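Local coordinates for protein MccF (Escherichia coli, PDB 4IIY) that gives its host self-immunity to microcin C7, probably as a serine peptidase-type hydrolase of the LD-carboxypeptidase (S66) family, at residues B[206-211]-B[303-308]; B[268-273]-B[336-341]. The protein carries 1 engineered substitution. All coordinates share one frame; numbering follows the deposited sequence.

How the interactions relate
Interaction 1 (206-211 with 303-308) and interaction 2 (268-273 with 336-341) lie with their centres about 9 Å apart and share the glutamylsulfamoyl inosine. The two are joined through Glu304: its OE1 lies 2.6 Å from Ser272 OG, a probable hydrogen bond, and its O lies 2.7 Å from Arg273 N, probably another. Interaction 1 stands at the surface and meets the nucleoside part of the ligand, whereas interaction 2 is buried and brings together Glu270 and His338, the predicted charge relay residues. Packing of Glu304 OE1 on His338 CB at 3.3 Å places the ribose-binding carboxylate directly beside His338, with the Glu270 side chain about 6 Å from that of Glu304 at the nearest atoms. A 1,2-ethanediol molecule also touches both contacts.

Interaction 1: B[206-211]-B[303-308]; sequences WSDESI and HELFDC. With 1EI (5'-O-(L-alpha-glutamylsulfamoyl)inosine), chain K; EDO (1,2-ethanediol), chain L.
Asp208 reaches Leu305 with its carboxylate, and its side chain can be traced outward atom by atom. CB lies 4.0 Å from Glu304 CA. CG, set between the backbone N and the carbonyl carbon (chi1 64°), comes 3.8 Å from Leu305 CD2, and this torsion swings the carboxylate toward the Leu305 N-H. OD1 only brushes that same methyl, while OD2 accepts a hydrogen bond from Leu305 N at 2.9 Å, with an N-H...O angle of 157°; the donor approaches from above the carboxylate plane, 37° out of it. The side chains of Asp208 and Leu305 cross obliquely, and the other methyl, Leu305 CD1, touches Ser210 CB at 3.9 Å. A water lies within hydrogen-bonding distance of both Asp208 O and Glu304 OE2 and can bridge them. Glu304, extended beyond CG, spreads its two oxygens over the ribose diol of the inosine: OE1 accepts from O3' at 2.7 Å and OE2 from O2' at 2.9 Å. Ser272 also hydrogen-bonds to OE1, a second grip that would fix the carboxylate's rotation. Ser210 OG, bonded to Arg273, lies 3.1 Å from ligand C2. The two loops thus contribute Ser210 and Glu304 to the nucleoside end of the ligand pocket, with a carboxylate clasping a ribose diol.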
ATOM      1  N   TRP B 206      16.400  23.262  -4.496  1.00  8.64           N
ATOM      2  CA  TRP B 206      15.880  22.167  -3.678  1.00  8.36           C
ATOM      3  C   TRP B 206      16.832  20.984  -3.754  1.00  7.73           C
ATOM      4  O   TRP B 206      17.729  20.944  -4.604  1.00  8.65           O
ATOM      5  CB  TRP B 206      14.483  21.745  -4.159  1.00  8.16           C
ATOM      6  CG  TRP B 206      14.491  21.191  -5.554  1.00  7.84           C
ATOM      7  CD1 TRP B 206      14.529  21.905  -6.732  1.00  9.05           C
ATOM      8  CD2 TRP B 206      14.506  19.806  -5.928  1.00  8.40           C
ATOM      9  NE1 TRP B 206      14.547  21.045  -7.798  1.00  8.90           N
ATOM     10  CE2 TRP B 206      14.538  19.756  -7.338  1.00  9.03           C
ATOM     11  CE3 TRP B 206      14.487  18.606  -5.210  1.00  9.52           C
ATOM     12  CZ2 TRP B 206      14.551  18.557  -8.037  1.00  9.75           C
ATOM     13  CZ3 TRP B 206      14.501  17.418  -5.909  1.00 10.91           C
ATOM     14  CH2 TRP B 206      14.534  17.402  -7.308  1.00 11.49           C
ATOM     15  N   SER B 207      16.655  20.019  -2.862  1.00  7.18           N
ATOM     16  CA  SER B 207      17.436  18.791  -2.918  1.00  8.38           C
ATOM     17  C   SER B 207      16.644  17.634  -2.346  1.00  7.89           C
ATOM     18  O   SER B 207      15.716  17.826  -1.554  1.00  9.19           O
ATOM     19  CB  SER B 207      18.751  18.919  -2.144  1.00  9.75           C
ATOM     20  OG  SER B 207      19.629  17.840  -2.462  1.00  9.66           O
ATOM     21  N   ASP B 208      17.041  16.429  -2.732  1.00  8.82           N
ATOM     22  CA  ASP B 208      16.478  15.218  -2.162  1.00  8.89           C
ATOM     23  C   ASP B 208      17.543  14.227  -1.708  1.00  8.93           C
ATOM     24  O   ASP B 208      17.213  13.095  -1.374  1.00  9.56           O
ATOM     25  CB  ASP B 208      15.506  14.535  -3.138  1.00 11.31           C
ATOM     26  CG  ASP B 208      16.181  14.049  -4.411  1.00 10.31           C
ATOM     27  OD1 ASP B 208      17.365  14.401  -4.644  1.00 11.13           O
ATOM     28  OD2 ASP B 208      15.514  13.333  -5.203  1.00 11.73           O
ATOM     29  N   GLU B 209      18.809  14.638  -1.659  1.00  8.10           N
ATOM     30  CA  GLU B 209      19.858  13.682  -1.323  1.00  9.93           C
ATOM     31  C   GLU B 209      19.745  13.124   0.089  1.00  9.87           C
ATOM     32  O   GLU B 209      19.437  13.855   1.037  1.00 11.31           O
ATOM     33  CB  GLU B 209      21.235  14.308  -1.509  1.00 10.78           C
ATOM     34  CG  GLU B 209      21.601  14.564  -2.955  1.00 11.76           C
ATOM     35  CD  GLU B 209      23.083  14.720  -3.117  1.00 12.37           C
ATOM     36  OE1 GLU B 209      23.750  13.725  -3.465  1.00 14.69           O
ATOM     37  OE2 GLU B 209      23.577  15.826  -2.849  1.00 12.28           O
ATOM     38  N   SER B 210      20.031  11.835   0.216  1.00 10.84           N
ATOM     39  CA  SER B 210      20.006  11.144   1.496  1.00 13.14           C
ATOM     40  C   SER B 210      21.388  11.166   2.135  1.00 13.54           C
ATOM     41  O   SER B 210      22.055  10.134   2.225  1.00 15.68           O
ATOM     42  CB  SER B 210      19.547   9.696   1.307  1.00 13.41           C
ATOM     43  OG  SER B 210      19.198   9.091   2.543  1.00 17.61           O
ATOM     44  N   ILE B 211      21.813  12.357   2.538  1.00  9.54           N
ATOM     45  CA  ILE B 211      23.050  12.559   3.284  1.00  8.54           C
ATOM     46  C   ILE B 211      22.774  13.565   4.387  1.00  8.01           C
ATOM     47  O   ILE B 211      21.691  14.154   4.452  1.00  8.69           O
ATOM     48  CB  ILE B 211      24.197  13.097   2.394  1.00  9.52           C
ATOM     49  CG1 ILE B 211      23.860  14.490   1.854  1.00  9.54           C
ATOM     50  CG2 ILE B 211      24.521  12.112   1.258  1.00 12.72           C
ATOM     51  CD1 ILE B 211      25.051  15.196   1.208  1.00 11.94           C
ATOM     52  N   HIS B 303       8.982  14.084  -5.875  1.00  7.71           N
ATOM     53  CA  HIS B 303       9.182  12.739  -5.352  1.00  6.58           C
ATOM     54  C   HIS B 303      10.637  12.539  -4.942  1.00  7.17           C
ATOM     55  O   HIS B 303      11.527  12.544  -5.799  1.00 11.90           O
ATOM     56  CB  HIS B 303       8.824  11.713  -6.439  1.00  8.05           C
ATOM     57  CG  HIS B 303       8.693  10.306  -5.938  1.00  7.29           C
ATOM     58  ND1 HIS B 303       7.529   9.584  -6.082  1.00  6.86           N
ATOM     59  CD2 HIS B 303       9.575   9.476  -5.321  1.00  7.41           C
ATOM     60  CE1 HIS B 303       7.686   8.379  -5.555  1.00  7.83           C
ATOM     61  NE2 HIS B 303       8.922   8.285  -5.089  1.00  7.80           N
ATOM     62  N   GLU B 304      10.899  12.340  -3.654  1.00  7.49           N
ATOM     63  CA  GLU B 304      12.258  12.151  -3.145  1.00  8.04           C
ATOM     64  C   GLU B 304      12.890  10.873  -3.704  1.00  7.30           C
ATOM     65  O   GLU B 304      12.380   9.776  -3.474  1.00  7.85           O
ATOM     66  CB  GLU B 304      12.206  12.069  -1.619  1.00  7.74           C
ATOM     67  CG  GLU B 304      13.532  11.744  -0.935  1.00  9.10           C
ATOM     68  CD  GLU B 304      13.386  11.526   0.566  1.00 10.50           C
ATOM     69  OE1 GLU B 304      12.359  10.978   1.018  1.00  9.73           O
ATOM     70  OE2 GLU B 304      14.308  11.932   1.311  1.00 15.98           O
ATOM     71  N   LEU B 305      13.991  11.013  -4.443  1.00  7.46           N
ATOM     72  CA  LEU B 305      14.781   9.865  -4.893  1.00  9.07           C
ATOM     73  C   LEU B 305      13.918   8.797  -5.583  1.00  7.88           C
ATOM     74  O   LEU B 305      13.994   7.611  -5.270  1.00  9.42           O
ATOM     75  CB  LEU B 305      15.579   9.281  -3.722  1.00 10.40           C
ATOM     76  CG  LEU B 305      16.565  10.252  -3.064  1.00 10.14           C
ATOM     77  CD1 LEU B 305      17.140   9.683  -1.779  1.00 12.94           C
ATOM     78  CD2 LEU B 305      17.679  10.600  -4.039  1.00 13.02           C
ATOM     79  N   PHE B 306      13.109   9.230  -6.542  1.00  8.44           N
ATOM     80  CA  PHE B 306      12.317   8.318  -7.359  1.00  8.77           C
ATOM     81  C   PHE B 306      13.239   7.347  -8.102  1.00  9.27           C
ATOM     82  O   PHE B 306      14.263   7.751  -8.650  1.00 10.60           O
ATOM     83  CB  PHE B 306      11.505   9.136  -8.362  1.00  9.09           C
ATOM     84  CG  PHE B 306      10.651   8.321  -9.287  1.00  8.66           C
ATOM     85  CD1 PHE B 306       9.653   7.494  -8.797  1.00  9.58           C
ATOM     86  CD2 PHE B 306      10.820   8.418 -10.659  1.00 10.35           C
ATOM     87  CE1 PHE B 306       8.854   6.755  -9.668  1.00 10.29           C
ATOM     88  CE2 PHE B 306      10.017   7.686 -11.526  1.00 11.12           C
ATOM     89  CZ  PHE B 306       9.032   6.861 -11.027  1.00 10.75           C
ATOM     90  N   ASP B 307      12.867   6.072  -8.129  1.00  9.67           N
ATOM     91  CA  ASP B 307      13.661   5.051  -8.813  1.00  9.38           C
ATOM     92  C   ASP B 307      12.940   4.640 -10.096  1.00 10.17           C
ATOM     93  O   ASP B 307      11.962   3.892 -10.059  1.00 10.32           O
ATOM     94  CB  ASP B 307      13.873   3.858  -7.878  1.00 12.44           C
ATOM     95  CG  ASP B 307      14.427   2.637  -8.588  1.00 13.20           C
ATOM     96  OD1 ASP B 307      14.953   2.768  -9.706  1.00 13.88           O
ATOM     97  OD2 ASP B 307      14.331   1.530  -8.012  1.00 21.95           O
ATOM     98  N   CYS B 308      13.425   5.128 -11.234  1.00 10.35           N
ATOM     99  CA  CYS B 308      12.747   4.902 -12.511  1.00 10.30           C
ATOM    100  C   CYS B 308      13.146   3.586 -13.175  1.00 10.12           C
ATOM    101  O   CYS B 308      12.750   3.316 -14.310  1.00 10.58           O
ATOM    102  CB  CYS B 308      13.001   6.076 -13.464  1.00 16.03           C
ATOM    103  SG  CYS B 308      14.727   6.269 -13.967  1.00 22.05           S
TER
HETATM  104  O6  1EI K 401      18.760   7.348   7.975  0.61 21.67           O
HETATM  105  C6  1EI K 401      18.287   8.235   7.230  0.97 14.41           C
HETATM  106  N1  1EI K 401      19.057   8.879   6.329  0.80 17.38           N
HETATM  107  C2  1EI K 401      18.563   9.836   5.525  0.82 16.17           C
HETATM  108  N3  1EI K 401      17.279  10.231   5.553  0.86 14.71           N
HETATM  109  C5  1EI K 401      16.864   8.609   7.321  1.00 15.41           C
HETATM  110  C4  1EI K 401      16.410   9.660   6.414  1.00 14.27           C
HETATM  111  N7  1EI K 401      15.795   8.241   8.055  0.90 16.92           N
HETATM  112  C8  1EI K 401      14.741   8.990   7.651  0.88 17.65           C
HETATM  113  N9  1EI K 401      15.119   9.829   6.673  0.81 13.46           N
HETATM  114  C1' 1EI K 401      14.258  10.793   5.969  0.93 12.67           C
HETATM  115  O4' 1EI K 401      13.221  11.289   6.805  0.83 13.49           O
HETATM  116  C2' 1EI K 401      13.563  10.075   4.832  0.95 19.21           C
HETATM  117  O2' 1EI K 401      14.344  10.175   3.641  0.83 20.59           O
HETATM  118  C3' 1EI K 401      12.247  10.810   4.710  0.73 19.72           C
HETATM  119  O3' 1EI K 401      12.303  11.706   3.604  0.59 15.04           O
HETATM  120  C4' 1EI K 401      12.108  11.627   5.982  0.94 17.18           C
HETATM  121  C5' 1EI K 401      10.795  11.345   6.700  0.93 14.79           C
HETATM  122  O5' 1EI K 401      10.726   9.978   7.116  0.89 12.04           O
HETATM  123  SBF 1EI K 401       9.358   9.402   7.506  0.79 10.74           S
HETATM  124  OAE 1EI K 401       9.558   8.387   8.519  0.69 11.88           O
HETATM  125  OAF 1EI K 401       8.577  10.508   7.992  0.98 11.32           O
HETATM  126  NAQ 1EI K 401       8.741   8.829   6.207  0.98 13.46           N
HETATM  127  C   1EI K 401       7.491   8.345   6.051  0.69 10.93           C
HETATM  128  O   1EI K 401       6.604   8.280   6.896  0.98 10.43           O
HETATM  129  CA  1EI K 401       7.139   7.870   4.671  0.70 14.51           C
HETATM  130  N   1EI K 401       8.298   7.919   3.797  0.72 18.14           N
HETATM  131  CB  1EI K 401       6.551   6.465   4.742  0.78 20.14           C
HETATM  132  CG  1EI K 401       5.428   6.285   3.725  0.82 22.64           C
HETATM  133  CD  1EI K 401       5.996   6.007   2.351  1.00 18.99           C
HETATM  134  OE1 1EI K 401       7.187   6.298   2.118  0.48 23.66           O
HETATM  135  OE2 1EI K 401       5.246   5.493   1.503  0.75 20.05           O
HETATM  136  C1  EDO L 402       4.352  12.303  -6.441  1.00 10.07           C
HETATM  137  O1  EDO L 402       5.481  12.504  -5.572  1.00  7.65           O
HETATM  138  C2  EDO L 402       4.740  11.566  -7.713  1.00 13.35           C
HETATM  139  O2  EDO L 402       5.102  10.213  -7.397  1.00 11.76           O
HETATM  140  O   HOH W   1      16.843  12.108   1.314  1.00 18.14           O

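Interaction 2: B[268-273]-B[336-341]; sequences FIEDSR and CSHTHP. With 1EI (5'-O-(L-alpha-glutamylsulfamoyl)inosine), chain K; EDO (1,2-ethanediol), chain L.
Hydrogen bonding between Glu270 and His338 dominates the polar part of this contact. His338 ND1 donates to Glu270 OE1 at 2.9 Å, the N-H...O angle being 154°; OE1 offers its syn lone pair and lies near the imidazole plane. Glu270 CG sits between the backbone N and the carbonyl carbon (chi1 66°), and the chain then bends at chi2, turning the carboxylate to the ring edge. Its OE2 is held by Tyr164 and Asn245, so both oxygens have partners. A water accepts from His338 N and lies within hydrogen-bonding distance of Asp271 O. On the ligand side, the amino N of the inhibitor donates to His338 NE2 at 3.1 Å. Cys336 O, by contrast, is buried with no polar partner in the model; it meets the edge of the Phe268 ring, 3.2 Å from CZ.

Among the nonpolar contacts, Ser272 CB covers one face of the imidazole in a CH-pi contact, 3.3 Å from the ring centroid and 7° off its normal, while Ser272 OG bonds to Glu304. Further back, Cys336 SG lies 5.0 Å from the centroid of the Phe268 ring, obliquely placed. Replacing His338 by an alanine is likely to leave Glu270 OE1 without its imidazole donor, the ligand amine without its acceptor and Ser272 CB without the ring it covers.

Glu270 and His338 are the predicted charge relay residues, and His338 also touches Ala145, an engineered substitution at the position of the predicted nucleophile. Glu270 lies on strand 266-270, which runs between strands 236-245 and 297-301, with helix 276-288 packing on Ile269; His338 comes from the loop after strand 330-334.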
ATOM      1  N   PHE B 268      -4.066  16.505  -4.136  1.00  7.29           N
ATOM      2  CA  PHE B 268      -2.659  16.693  -3.795  1.00  7.07           C
ATOM      3  C   PHE B 268      -2.091  15.343  -3.361  1.00  6.73           C
ATOM      4  O   PHE B 268      -2.600  14.725  -2.416  1.00  7.19           O
ATOM      5  CB  PHE B 268      -2.518  17.718  -2.662  1.00  8.14           C
ATOM      6  CG  PHE B 268      -1.178  17.684  -1.985  1.00  6.49           C
ATOM      7  CD1 PHE B 268      -0.033  18.053  -2.671  1.00  7.64           C
ATOM      8  CD2 PHE B 268      -1.059  17.268  -0.669  1.00  8.98           C
ATOM      9  CE1 PHE B 268       1.218  18.002  -2.046  1.00  7.96           C
ATOM     10  CE2 PHE B 268       0.183  17.221  -0.042  1.00 10.24           C
ATOM     11  CZ  PHE B 268       1.319  17.589  -0.734  1.00  9.07           C
ATOM     12  N   ILE B 269      -1.050  14.893  -4.056  1.00  6.79           N
ATOM     13  CA  ILE B 269      -0.407  13.623  -3.730  1.00  7.40           C
ATOM     14  C   ILE B 269       1.109  13.742  -3.849  1.00  7.14           C
ATOM     15  O   ILE B 269       1.641  14.415  -4.752  1.00  7.63           O
ATOM     16  CB  ILE B 269      -0.906  12.458  -4.613  1.00  6.92           C
ATOM     17  CG1 ILE B 269      -0.983  12.904  -6.071  1.00  8.58           C
ATOM     18  CG2 ILE B 269      -2.254  11.957  -4.118  1.00  8.85           C
ATOM     19  CD1 ILE B 269      -1.221  11.761  -7.054  1.00  9.65           C
ATOM     20  N   GLU B 270       1.812  13.111  -2.915  1.00  7.02           N
ATOM     21  CA  GLU B 270       3.265  13.004  -3.003  1.00  7.44           C
ATOM     22  C   GLU B 270       3.682  11.644  -2.482  1.00  6.61           C
ATOM     23  O   GLU B 270       2.991  11.045  -1.649  1.00  7.04           O
ATOM     24  CB  GLU B 270       3.960  14.137  -2.235  1.00  7.75           C
ATOM     25  CG  GLU B 270       3.767  14.128  -0.718  1.00  8.09           C
ATOM     26  CD  GLU B 270       4.844  13.352   0.046  1.00  6.78           C
ATOM     27  OE1 GLU B 270       5.991  13.214  -0.453  1.00  8.67           O
ATOM     28  OE2 GLU B 270       4.544  12.876   1.175  1.00  8.46           O
ATOM     29  N   ASP B 271       4.805  11.146  -2.983  1.00  6.92           N
ATOM     30  CA  ASP B 271       5.396   9.917  -2.462  1.00  6.45           C
ATOM     31  C   ASP B 271       6.911  10.081  -2.355  1.00  6.58           C
ATOM     32  O   ASP B 271       7.478  11.035  -2.878  1.00  7.42           O
ATOM     33  CB  ASP B 271       5.036   8.685  -3.313  1.00  7.81           C
ATOM     34  CG  ASP B 271       3.647   8.137  -3.014  1.00  8.24           C
ATOM     35  OD1 ASP B 271       3.418   7.748  -1.850  1.00  8.52           O
ATOM     36  OD2 ASP B 271       2.801   8.077  -3.937  1.00 10.00           O
ATOM     37  N   SER B 272       7.548   9.128  -1.682  1.00  6.98           N
ATOM     38  CA  SER B 272       8.971   9.172  -1.379  1.00  7.44           C
ATOM     39  C   SER B 272       9.654   7.832  -1.606  1.00  6.58           C
ATOM     40  O   SER B 272       9.176   6.800  -1.150  1.00  8.28           O
ATOM     41  CB  SER B 272       9.166   9.583   0.086  1.00 10.16           C
ATOM     42  OG  SER B 272      10.474   9.252   0.555  1.00 10.56           O
ATOM     43  N   ARG B 273      10.787   7.875  -2.304  1.00  7.09           N
ATOM     44  CA  ARG B 273      11.684   6.733  -2.453  1.00  8.69           C
ATOM     45  C   ARG B 273      10.991   5.504  -3.017  1.00  7.99           C
ATOM     46  O   ARG B 273      11.319   4.371  -2.647  1.00 10.60           O
ATOM     47  CB  ARG B 273      12.376   6.404  -1.123  1.00 10.34           C
ATOM     48  CG  ARG B 273      13.223   7.550  -0.582  1.00 11.08           C
ATOM     49  CD  ARG B 273      13.804   7.204   0.782  1.00 21.23           C
ATOM     50  NE  ARG B 273      15.172   6.711   0.653  1.00 39.26           N
ATOM     51  CZ  ARG B 273      16.231   7.254   1.246  1.00 29.38           C
ATOM     52  NH1 ARG B 273      16.095   8.311   2.041  1.00 31.53           N
ATOM     53  NH2 ARG B 273      17.432   6.730   1.049  1.00 33.02           N
ATOM     54  N   CYS B 336       6.074  20.521  -1.583  1.00  7.04           N
ATOM     55  CA  CYS B 336       5.402  20.153  -0.345  1.00  7.20           C
ATOM     56  C   CYS B 336       5.404  18.637  -0.303  1.00  8.11           C
ATOM     57  O   CYS B 336       4.445  17.981  -0.736  1.00 10.25           O
ATOM     58  CB  CYS B 336       3.988  20.746  -0.302  1.00  8.13           C
ATOM     59  SG  CYS B 336       3.125  20.526   1.262  1.00  8.87           S
ATOM     60  N   SER B 337       6.511  18.078   0.170  1.00  7.54           N
ATOM     61  CA  SER B 337       6.766  16.654   0.029  1.00  7.14           C
ATOM     62  C   SER B 337       7.940  16.287   0.918  1.00  6.93           C
ATOM     63  O   SER B 337       8.210  16.986   1.895  1.00  7.77           O
ATOM     64  CB  SER B 337       7.065  16.319  -1.433  1.00  9.11           C
ATOM     65  OG  SER B 337       8.303  16.879  -1.832  1.00  8.27           O
ATOM     66  N   HIS B 338       8.630  15.195   0.589  1.00  6.88           N
ATOM     67  CA  HIS B 338       9.808  14.779   1.341  1.00  7.28           C
ATOM     68  C   HIS B 338      11.087  15.513   0.910  1.00  8.12           C
ATOM     69  O   HIS B 338      12.136  15.341   1.540  1.00  8.32           O
ATOM     70  CB  HIS B 338      10.049  13.280   1.180  1.00  7.99           C
ATOM     71  CG  HIS B 338       9.083  12.400   1.914  1.00  7.58           C
ATOM     72  ND1 HIS B 338       7.729  12.356   1.646  1.00  7.27           N
ATOM     73  CD2 HIS B 338       9.304  11.476   2.876  1.00  8.41           C
ATOM     74  CE1 HIS B 338       7.158  11.450   2.428  1.00  8.21           C
ATOM     75  NE2 HIS B 338       8.093  10.904   3.183  1.00  9.08           N
ATOM     76  N   THR B 339      11.036  16.295  -0.168  1.00  6.85           N
ATOM     77  CA  THR B 339      12.224  17.048  -0.581  1.00  7.10           C
ATOM     78  C   THR B 339      12.403  18.300   0.291  1.00  7.50           C
ATOM     79  O   THR B 339      11.475  18.731   0.969  1.00  7.76           O
ATOM     80  CB  THR B 339      12.161  17.423  -2.070  1.00  7.06           C
ATOM     81  OG1 THR B 339      11.006  18.240  -2.311  1.00  8.26           O
ATOM     82  CG2 THR B 339      12.058  16.171  -2.937  1.00  9.75           C
ATOM     83  N   HIS B 340      13.611  18.859   0.289  1.00  7.43           N
ATOM     84  CA  HIS B 340      13.916  20.094   1.020  1.00  7.97           C
ATOM     85  C   HIS B 340      14.168  21.222   0.031  1.00  7.19           C
ATOM     86  O   HIS B 340      14.839  21.019  -0.984  1.00  8.51           O
ATOM     87  CB  HIS B 340      15.159  19.917   1.900  1.00  8.23           C
ATOM     88  CG  HIS B 340      14.963  18.939   3.012  1.00  7.29           C
ATOM     89  ND1 HIS B 340      14.423  19.290   4.231  1.00  9.07           N
ATOM     90  CD2 HIS B 340      15.211  17.608   3.077  1.00  9.54           C
ATOM     91  CE1 HIS B 340      14.354  18.219   5.000  1.00  9.30           C
ATOM     92  NE2 HIS B 340      14.825  17.186   4.326  1.00  9.54           N
ATOM     93  N   PRO B 341      13.652  22.421   0.314  1.00  8.04           N
ATOM     94  CA  PRO B 341      12.829  22.794   1.470  1.00  7.46           C
ATOM     95  C   PRO B 341      11.371  22.393   1.263  1.00  7.35           C
ATOM     96  O   PRO B 341      10.970  21.997   0.167  1.00  8.97           O
ATOM     97  CB  PRO B 341      12.963  24.316   1.496  1.00  8.68           C
ATOM     98  CG  PRO B 341      13.056  24.680   0.044  1.00  9.24           C
ATOM     99  CD  PRO B 341      13.845  23.556  -0.608  1.00  9.49           C
TER
HETATM  100  O6  1EI K 401      18.760   7.348   7.975  0.61 21.67           O
HETATM  101  C6  1EI K 401      18.287   8.235   7.230  0.97 14.41           C
HETATM  102  N1  1EI K 401      19.057   8.879   6.329  0.80 17.38           N
HETATM  103  C2  1EI K 401      18.563   9.836   5.525  0.82 16.17           C
HETATM  104  N3  1EI K 401      17.279  10.231   5.553  0.86 14.71           N
HETATM  105  C5  1EI K 401      16.864   8.609   7.321  1.00 15.41           C
HETATM  106  C4  1EI K 401      16.410   9.660   6.414  1.00 14.27           C
HETATM  107  N7  1EI K 401      15.795   8.241   8.055  0.90 16.92           N
HETATM  108  C8  1EI K 401      14.741   8.990   7.651  0.88 17.65           C
HETATM  109  N9  1EI K 401      15.119   9.829   6.673  0.81 13.46           N
HETATM  110  C1' 1EI K 401      14.258  10.793   5.969  0.93 12.67           C
HETATM  111  O4' 1EI K 401      13.221  11.289   6.805  0.83 13.49           O
HETATM  112  C2' 1EI K 401      13.563  10.075   4.832  0.95 19.21           C
HETATM  113  O2' 1EI K 401      14.344  10.175   3.641  0.83 20.59           O
HETATM  114  C3' 1EI K 401      12.247  10.810   4.710  0.73 19.72           C
HETATM  115  O3' 1EI K 401      12.303  11.706   3.604  0.59 15.04           O
HETATM  116  C4' 1EI K 401      12.108  11.627   5.982  0.94 17.18           C
HETATM  117  C5' 1EI K 401      10.795  11.345   6.700  0.93 14.79           C
HETATM  118  O5' 1EI K 401      10.726   9.978   7.116  0.89 12.04           O
HETATM  119  SBF 1EI K 401       9.358   9.402   7.506  0.79 10.74           S
HETATM  120  OAE 1EI K 401       9.558   8.387   8.519  0.69 11.88           O
HETATM  121  OAF 1EI K 401       8.577  10.508   7.992  0.98 11.32           O
HETATM  122  NAQ 1EI K 401       8.741   8.829   6.207  0.98 13.46           N
HETATM  123  C   1EI K 401       7.491   8.345   6.051  0.69 10.93           C
HETATM  124  O   1EI K 401       6.604   8.280   6.896  0.98 10.43           O
HETATM  125  CA  1EI K 401       7.139   7.870   4.671  0.70 14.51           C
HETATM  126  N   1EI K 401       8.298   7.919   3.797  0.72 18.14           N
HETATM  127  CB  1EI K 401       6.551   6.465   4.742  0.78 20.14           C
HETATM  128  CG  1EI K 401       5.428   6.285   3.725  0.82 22.64           C
HETATM  129  CD  1EI K 401       5.996   6.007   2.351  1.00 18.99           C
HETATM  130  OE1 1EI K 401       7.187   6.298   2.118  0.48 23.66           O
HETATM  131  OE2 1EI K 401       5.246   5.493   1.503  0.75 20.05           O
HETATM  132  C1  EDO L 402       4.352  12.303  -6.441  1.00 10.07           C
HETATM  133  O1  EDO L 402       5.481  12.504  -5.572  1.00  7.65           O
HETATM  134  C2  EDO L 402       4.740  11.566  -7.713  1.00 13.35           C
HETATM  135  O2  EDO L 402       5.102  10.213  -7.397  1.00 11.76           O
HETATM  136  O   HOH W   2       8.776  13.345  -1.807  1.00  7.93           O